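Local atomic coordinates of probable transcriptional regulator (Rhodococcus jostii, PDB entry 3ON2), a protein that probably binds DNA as a TetR-family transcriptional regulator, though its precise function is unknown. Residues Q57-L71 / L110-V124. Sequence-based numbering, arbitrary orientation.
Sequences QALLDALAESGFLRL and LMYGNKHAPGAASQV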
loop_
_atom_site.group_PDB
_atom_site.type_symbol
_atom_site.label_atom_id
_atom_site.label_comp_id
_atom_site.label_asym_id
_atom_site.label_seq_id
_atom_site.Cartn_x
_atom_site.Cartn_y
_atom_site.Cartn_z
ATOM N N GLN A 57 15.856 2.464 -12.767
ATOM C CA GLN A 57 14.492 2.999 -12.752
ATOM C C GLN A 57 13.436 1.931 -13.082
ATOM O O GLN A 57 12.370 1.952 -12.507
ATOM C CB GLN A 57 14.336 4.226 -13.664
ATOM C CG GLN A 57 13.017 4.965 -13.457
ATOM C CD GLN A 57 12.925 5.559 -12.068
ATOM O OE1 GLN A 57 13.848 6.223 -11.630
ATOM N NE2 GLN A 57 11.818 5.309 -11.361
ATOM N N ALA A 58 13.746 0.993 -13.982
ATOM C CA ALA A 58 12.794 -0.072 -14.294
ATOM C C ALA A 58 12.574 -0.965 -13.055
ATOM O O ALA A 58 11.456 -1.369 -12.762
ATOM C CB ALA A 58 13.267 -0.890 -15.485
ATOM N N LEU A 59 13.646 -1.244 -12.321
ATOM C CA LEU A 59 13.526 -1.953 -11.042
ATOM C C LEU A 59 12.630 -1.222 -10.011
ATOM O O LEU A 59 11.732 -1.842 -9.372
ATOM C CB LEU A 59 14.915 -2.206 -10.439
ATOM C CG LEU A 59 14.897 -2.849 -9.047
ATOM C CD1 LEU A 59 14.330 -4.262 -9.141
ATOM C CD2 LEU A 59 16.319 -2.872 -8.478
ATOM N N LEU A 60 12.857 0.082 -9.852
ATOM C CA LEU A 60 12.099 0.856 -8.852
ATOM C C LEU A 60 10.624 0.946 -9.225
ATOM O O LEU A 60 9.754 0.856 -8.342
ATOM C CB LEU A 60 12.668 2.262 -8.650
ATOM C CG LEU A 60 14.125 2.385 -8.240
ATOM C CD1 LEU A 60 14.573 3.833 -8.268
ATOM C CD2 LEU A 60 14.332 1.754 -6.840
ATOM N N ASP A 61 10.357 1.136 -10.525
ATOM C CA ASP A 61 8.990 1.185 -11.048
ATOM C C ASP A 61 8.280 -0.155 -10.771
ATOM O O ASP A 61 7.110 -0.162 -10.391
ATOM C CB ASP A 61 8.989 1.462 -12.559
ATOM C CG ASP A 61 9.392 2.915 -12.922
ATOM O OD1 ASP A 61 9.541 3.784 -12.017
ATOM O OD2 ASP A 61 9.532 3.188 -14.145
ATOM N N ALA A 62 8.994 -1.268 -10.978
ATOM C CA ALA A 62 8.475 -2.615 -10.716
ATOM C C ALA A 62 8.157 -2.845 -9.236
ATOM O O ALA A 62 7.111 -3.403 -8.926
ATOM C CB ALA A 62 9.435 -3.695 -11.236
ATOM N N LEU A 63 9.044 -2.405 -8.341
ATOM C CA LEU A 63 8.810 -2.481 -6.891
ATOM C C LEU A 63 7.603 -1.664 -6.460
ATOM O O LEU A 63 6.739 -2.136 -5.705
ATOM C CB LEU A 63 10.035 -1.947 -6.143
ATOM C CG LEU A 63 11.195 -2.920 -5.982
ATOM C CD1 LEU A 63 12.470 -2.174 -5.530
ATOM C CD2 LEU A 63 10.809 -4.000 -4.969
ATOM N N ALA A 64 7.532 -0.443 -6.984
ATOM C CA ALA A 64 6.415 0.465 -6.699
ATOM C C ALA A 64 5.092 -0.122 -7.207
ATOM O O ALA A 64 4.090 -0.119 -6.488
ATOM C CB ALA A 64 6.682 1.827 -7.327
ATOM N N GLU A 65 5.078 -0.609 -8.444
ATOM C CA GLU A 65 3.867 -1.236 -9.014
ATOM C C GLU A 65 3.417 -2.447 -8.192
ATOM O O GLU A 65 2.246 -2.568 -7.833
ATOM C CB GLU A 65 4.109 -1.650 -10.474
ATOM C CG GLU A 65 2.816 -2.003 -11.221
ATOM C CD GLU A 65 3.058 -2.897 -12.423
ATOM O OE1 GLU A 65 4.158 -3.500 -12.529
ATOM O OE2 GLU A 65 2.136 -3.008 -13.254
ATOM N N SER A 66 4.371 -3.314 -7.875
ATOM C CA SER A 66 4.124 -4.481 -7.048
ATOM C C SER A 66 3.581 -4.115 -5.656
ATOM O O SER A 66 2.718 -4.830 -5.111
ATOM C CB SER A 66 5.420 -5.266 -6.879
ATOM O OG SER A 66 5.205 -6.339 -5.986
ATOM N N GLY A 67 4.109 -3.036 -5.083
ATOM C CA GLY A 67 3.629 -2.525 -3.806
ATOM C C GLY A 67 2.159 -2.129 -3.823
ATOM O O GLY A 67 1.396 -2.494 -2.934
ATOM N N PHE A 68 1.754 -1.379 -4.837
ATOM C CA PHE A 68 0.357 -1.019 -4.976
ATOM C C PHE A 68 -0.516 -2.228 -5.225
ATOM O O PHE A 68 -1.574 -2.360 -4.609
ATOM C CB PHE A 68 0.147 0.040 -6.059
ATOM C CG PHE A 68 0.492 1.419 -5.611
ATOM C CD1 PHE A 68 -0.291 2.074 -4.650
ATOM C CD2 PHE A 68 1.614 2.057 -6.134
ATOM C CE1 PHE A 68 0.029 3.342 -4.236
ATOM C CE2 PHE A 68 1.962 3.326 -5.726
ATOM C CZ PHE A 68 1.172 3.980 -4.783
ATOM N N LEU A 69 -0.071 -3.130 -6.102
ATOM C CA LEU A 69 -0.857 -4.349 -6.386
ATOM C C LEU A 69 -1.126 -5.126 -5.098
ATOM O O LEU A 69 -2.266 -5.580 -4.835
ATOM C CB LEU A 69 -0.132 -5.224 -7.418
ATOM C CG LEU A 69 -0.172 -4.637 -8.833
ATOM C CD1 LEU A 69 0.654 -5.499 -9.785
ATOM C CD2 LEU A 69 -1.599 -4.493 -9.361
ATOM N N ARG A 70 -0.093 -5.243 -4.274
ATOM C CA ARG A 70 -0.186 -5.942 -2.993
ATOM C C ARG A 70 -1.027 -5.199 -1.964
ATOM O O ARG A 70 -1.733 -5.833 -1.168
ATOM C CB ARG A 70 1.207 -6.255 -2.440
ATOM C CG ARG A 70 1.911 -7.347 -3.242
ATOM C CD ARG A 70 3.198 -7.711 -2.562
ATOM N NE ARG A 70 4.253 -6.847 -3.022
ATOM C CZ ARG A 70 5.325 -6.538 -2.304
ATOM N NH1 ARG A 70 5.455 -6.983 -1.047
ATOM N NH2 ARG A 70 6.247 -5.752 -2.839
ATOM N N LEU A 71 -0.961 -3.868 -1.978
ATOM C CA LEU A 71 -1.814 -3.074 -1.089
ATOM C C LEU A 71 -3.285 -3.248 -1.464
ATOM O O LEU A 71 -4.138 -3.436 -0.586
ATOM C CB LEU A 71 -1.434 -1.581 -1.117
ATOM C CG LEU A 71 -2.390 -0.601 -0.400
ATOM C CD1 LEU A 71 -2.568 -0.921 1.128
ATOM C CD2 LEU A 71 -1.890 0.826 -0.594
ATOM N N LEU A 110 8.595 4.308 -1.037
ATOM C CA LEU A 110 8.955 4.187 -2.446
ATOM C C LEU A 110 7.715 4.283 -3.355
ATOM O O LEU A 110 7.724 4.999 -4.360
ATOM C CB LEU A 110 9.756 2.901 -2.712
ATOM C CG LEU A 110 10.107 2.590 -4.182
ATOM C CD1 LEU A 110 11.033 3.637 -4.813
ATOM C CD2 LEU A 110 10.761 1.206 -4.285
HETATM N N MSE A 111 6.657 3.561 -2.993
HETATM C CA MSE A 111 5.401 3.557 -3.738
HETATM C C MSE A 111 4.902 4.975 -3.972
HETATM O O MSE A 111 4.671 5.359 -5.110
HETATM C CB MSE A 111 4.339 2.773 -2.978
HETATM C CG MSE A 111 4.515 1.273 -3.082
HETATM SE SE MSE A 111 3.551 0.346 -1.663
HETATM C CE MSE A 111 1.678 0.888 -1.967
ATOM N N TYR A 112 4.763 5.746 -2.892
ATOM C CA TYR A 112 4.267 7.115 -2.976
ATOM C C TYR A 112 5.233 8.102 -3.647
ATOM O O TYR A 112 4.796 8.958 -4.403
ATOM C CB TYR A 112 3.835 7.613 -1.592
ATOM C CG TYR A 112 2.677 6.838 -0.999
ATOM C CD1 TYR A 112 1.750 6.221 -1.807
ATOM C CD2 TYR A 112 2.507 6.743 0.377
ATOM C CE1 TYR A 112 0.689 5.522 -1.264
ATOM C CE2 TYR A 112 1.453 6.063 0.922
ATOM C CZ TYR A 112 0.547 5.436 0.099
ATOM O OH TYR A 112 -0.516 4.737 0.636
ATOM N N GLY A 113 6.530 7.959 -3.389
ATOM C CA GLY A 113 7.554 8.824 -3.975
ATOM C C GLY A 113 7.650 8.610 -5.474
ATOM O O GLY A 113 7.832 9.557 -6.233
ATOM N N ASN A 114 7.513 7.358 -5.892
ATOM C CA ASN A 114 7.672 6.977 -7.286
ATOM C C ASN A 114 6.440 7.430 -8.062
ATOM O O ASN A 114 6.562 8.093 -9.099
ATOM C CB ASN A 114 7.903 5.459 -7.400
ATOM C CG ASN A 114 8.041 4.989 -8.832
ATOM O OD1 ASN A 114 7.058 4.868 -9.547
ATOM N ND2 ASN A 114 9.266 4.711 -9.251
ATOM N N LYS A 115 5.263 7.087 -7.529
ATOM C CA LYS A 115 3.975 7.411 -8.140
ATOM C C LYS A 115 3.806 8.893 -8.453
ATOM O O LYS A 115 3.181 9.240 -9.466
ATOM C CB LYS A 115 2.813 6.957 -7.259
ATOM C CG LYS A 115 1.453 7.092 -7.929
ATOM C CD LYS A 115 0.314 6.691 -7.003
ATOM C CE LYS A 115 -1.045 6.944 -7.634
ATOM N NZ LYS A 115 -1.228 8.393 -7.895
ATOM N N HIS A 116 4.331 9.763 -7.586
ATOM C CA HIS A 116 4.172 11.208 -7.794
ATOM C C HIS A 116 5.444 11.939 -8.245
ATOM O O HIS A 116 5.505 13.171 -8.176
ATOM C CB HIS A 116 3.563 11.864 -6.553
ATOM C CG HIS A 116 2.260 11.260 -6.145
ATOM N ND1 HIS A 116 1.053 11.671 -6.665
ATOM C CD2 HIS A 116 1.977 10.251 -5.287
ATOM C CE1 HIS A 116 0.080 10.944 -6.144
ATOM N NE2 HIS A 116 0.615 10.074 -5.304
ATOM N N ALA A 117 6.453 11.202 -8.712
ATOM C CA ALA A 117 7.638 11.844 -9.296
ATOM C C ALA A 117 7.293 12.319 -10.713
ATOM O O ALA A 117 6.427 11.712 -11.377
ATOM C CB ALA A 117 8.832 10.893 -9.337
ATOM N N PRO A 118 7.944 13.420 -11.168
ATOM C CA PRO A 118 7.849 13.869 -12.558
ATOM C C PRO A 118 8.052 12.688 -13.490
ATOM O O PRO A 118 9.030 11.962 -13.333
ATOM C CB PRO A 118 9.043 14.820 -12.695
ATOM C CG PRO A 118 9.206 15.403 -11.339
ATOM C CD PRO A 118 8.718 14.367 -10.339
ATOM N N GLY A 119 7.128 12.479 -14.425
ATOM C CA GLY A 119 7.286 11.430 -15.441
ATOM C C GLY A 119 7.067 10.006 -14.946
ATOM O O GLY A 119 7.545 9.050 -15.569
ATOM N N ALA A 120 6.327 9.856 -13.843
ATOM C CA ALA A 120 6.074 8.547 -13.232
ATOM C C ALA A 120 5.500 7.565 -14.253
ATOM O O ALA A 120 4.689 7.947 -15.091
ATOM C CB ALA A 120 5.128 8.697 -12.044
ATOM N N ALA A 121 5.919 6.304 -14.200
ATOM C CA ALA A 121 5.421 5.340 -15.179
ATOM C C ALA A 121 3.911 5.092 -15.032
ATOM O O ALA A 121 3.380 4.981 -13.920
ATOM C CB ALA A 121 6.219 4.024 -15.129
ATOM N N SER A 122 3.231 5.030 -16.173
ATOM C CA SER A 122 1.781 4.816 -16.221
ATOM C C SER A 122 1.312 3.555 -15.470
ATOM O O SER A 122 0.251 3.570 -14.841
ATOM C CB SER A 122 1.304 4.762 -17.672
ATOM O OG SER A 122 2.043 3.792 -18.404
ATOM N N GLN A 123 2.092 2.472 -15.514
ATOM C CA GLN A 123 1.662 1.255 -14.817
ATOM C C GLN A 123 1.683 1.443 -13.297
ATOM O O GLN A 123 0.836 0.879 -12.594
ATOM C CB GLN A 123 2.439 0.005 -15.247
ATOM C CG GLN A 123 3.867 -0.102 -14.730
ATOM C CD GLN A 123 4.883 0.658 -15.580
ATOM O OE1 GLN A 123 4.530 1.413 -16.508
ATOM N NE2 GLN A 123 6.170 0.452 -15.268
ATOM N N VAL A 124 2.629 2.254 -12.803
ATOM C CA VAL A 124 2.649 2.626 -11.381
ATOM C C VAL A 124 1.430 3.501 -11.059
ATOM O O VAL A 124 0.696 3.231 -10.084
ATOM C CB VAL A 124 3.953 3.342 -10.961
ATOM C CG1 VAL A 124 3.874 3.788 -9.498
ATOM C CG2 VAL A 124 5.184 2.409 -11.178
HETATM O O HOH W 1 7.541 5.570 -12.114
HETATM O O HOH W 2 6.653 -1.564 -13.573
#
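The methyl CE of Met111, a selenomethionine, lies over one face of the Phe68 ring, 3.8 Å from its centroid in a CH-pi contact. Behind it SE stands above the same face at a distance, a Met-aromatic arrangement made possible by the bend at chi3. SE rests on Gly67, whose lack of a side chain makes room for it. Elsewhere round Phe68, CE1 meets CE1 of Tyr112 rim to rim at 3.7 Å with the planes 50° apart, CZ touches CD of Lys115, and CE2 comes within 3.4 Å of Met111 O. Phe68, Leu71, Tyr112 and Lys115 line a pocket marked by a polyether, probably from the crystallisation liquor; the Tyr112 hydroxyl bonds to Tyr97.

Toward the start of helix 56-81 the contact turns polar. With CG anti to the backbone N (chi1 178°), Asn114 packs over CB of Ala64 and sends ND2 to OD1 of Asp61, 2.9 Å and nearly straight (175°). Gln57 NE2, from the same helix as Asp61, braces OD1 from above the carboxylate plane at 2.8 Å, and a water joins OD1 to Asn114 OD1 and Ala121 N. With an alanine in place of Asp61, both amide NH2 groups are likely to lose their shared acceptor, and the water one of its three partners. Asn114 thus links the helices directly, the water adds the N-cap of helix 122-144, and Phe68-Met111 packing secures the apolar end beside that pocket.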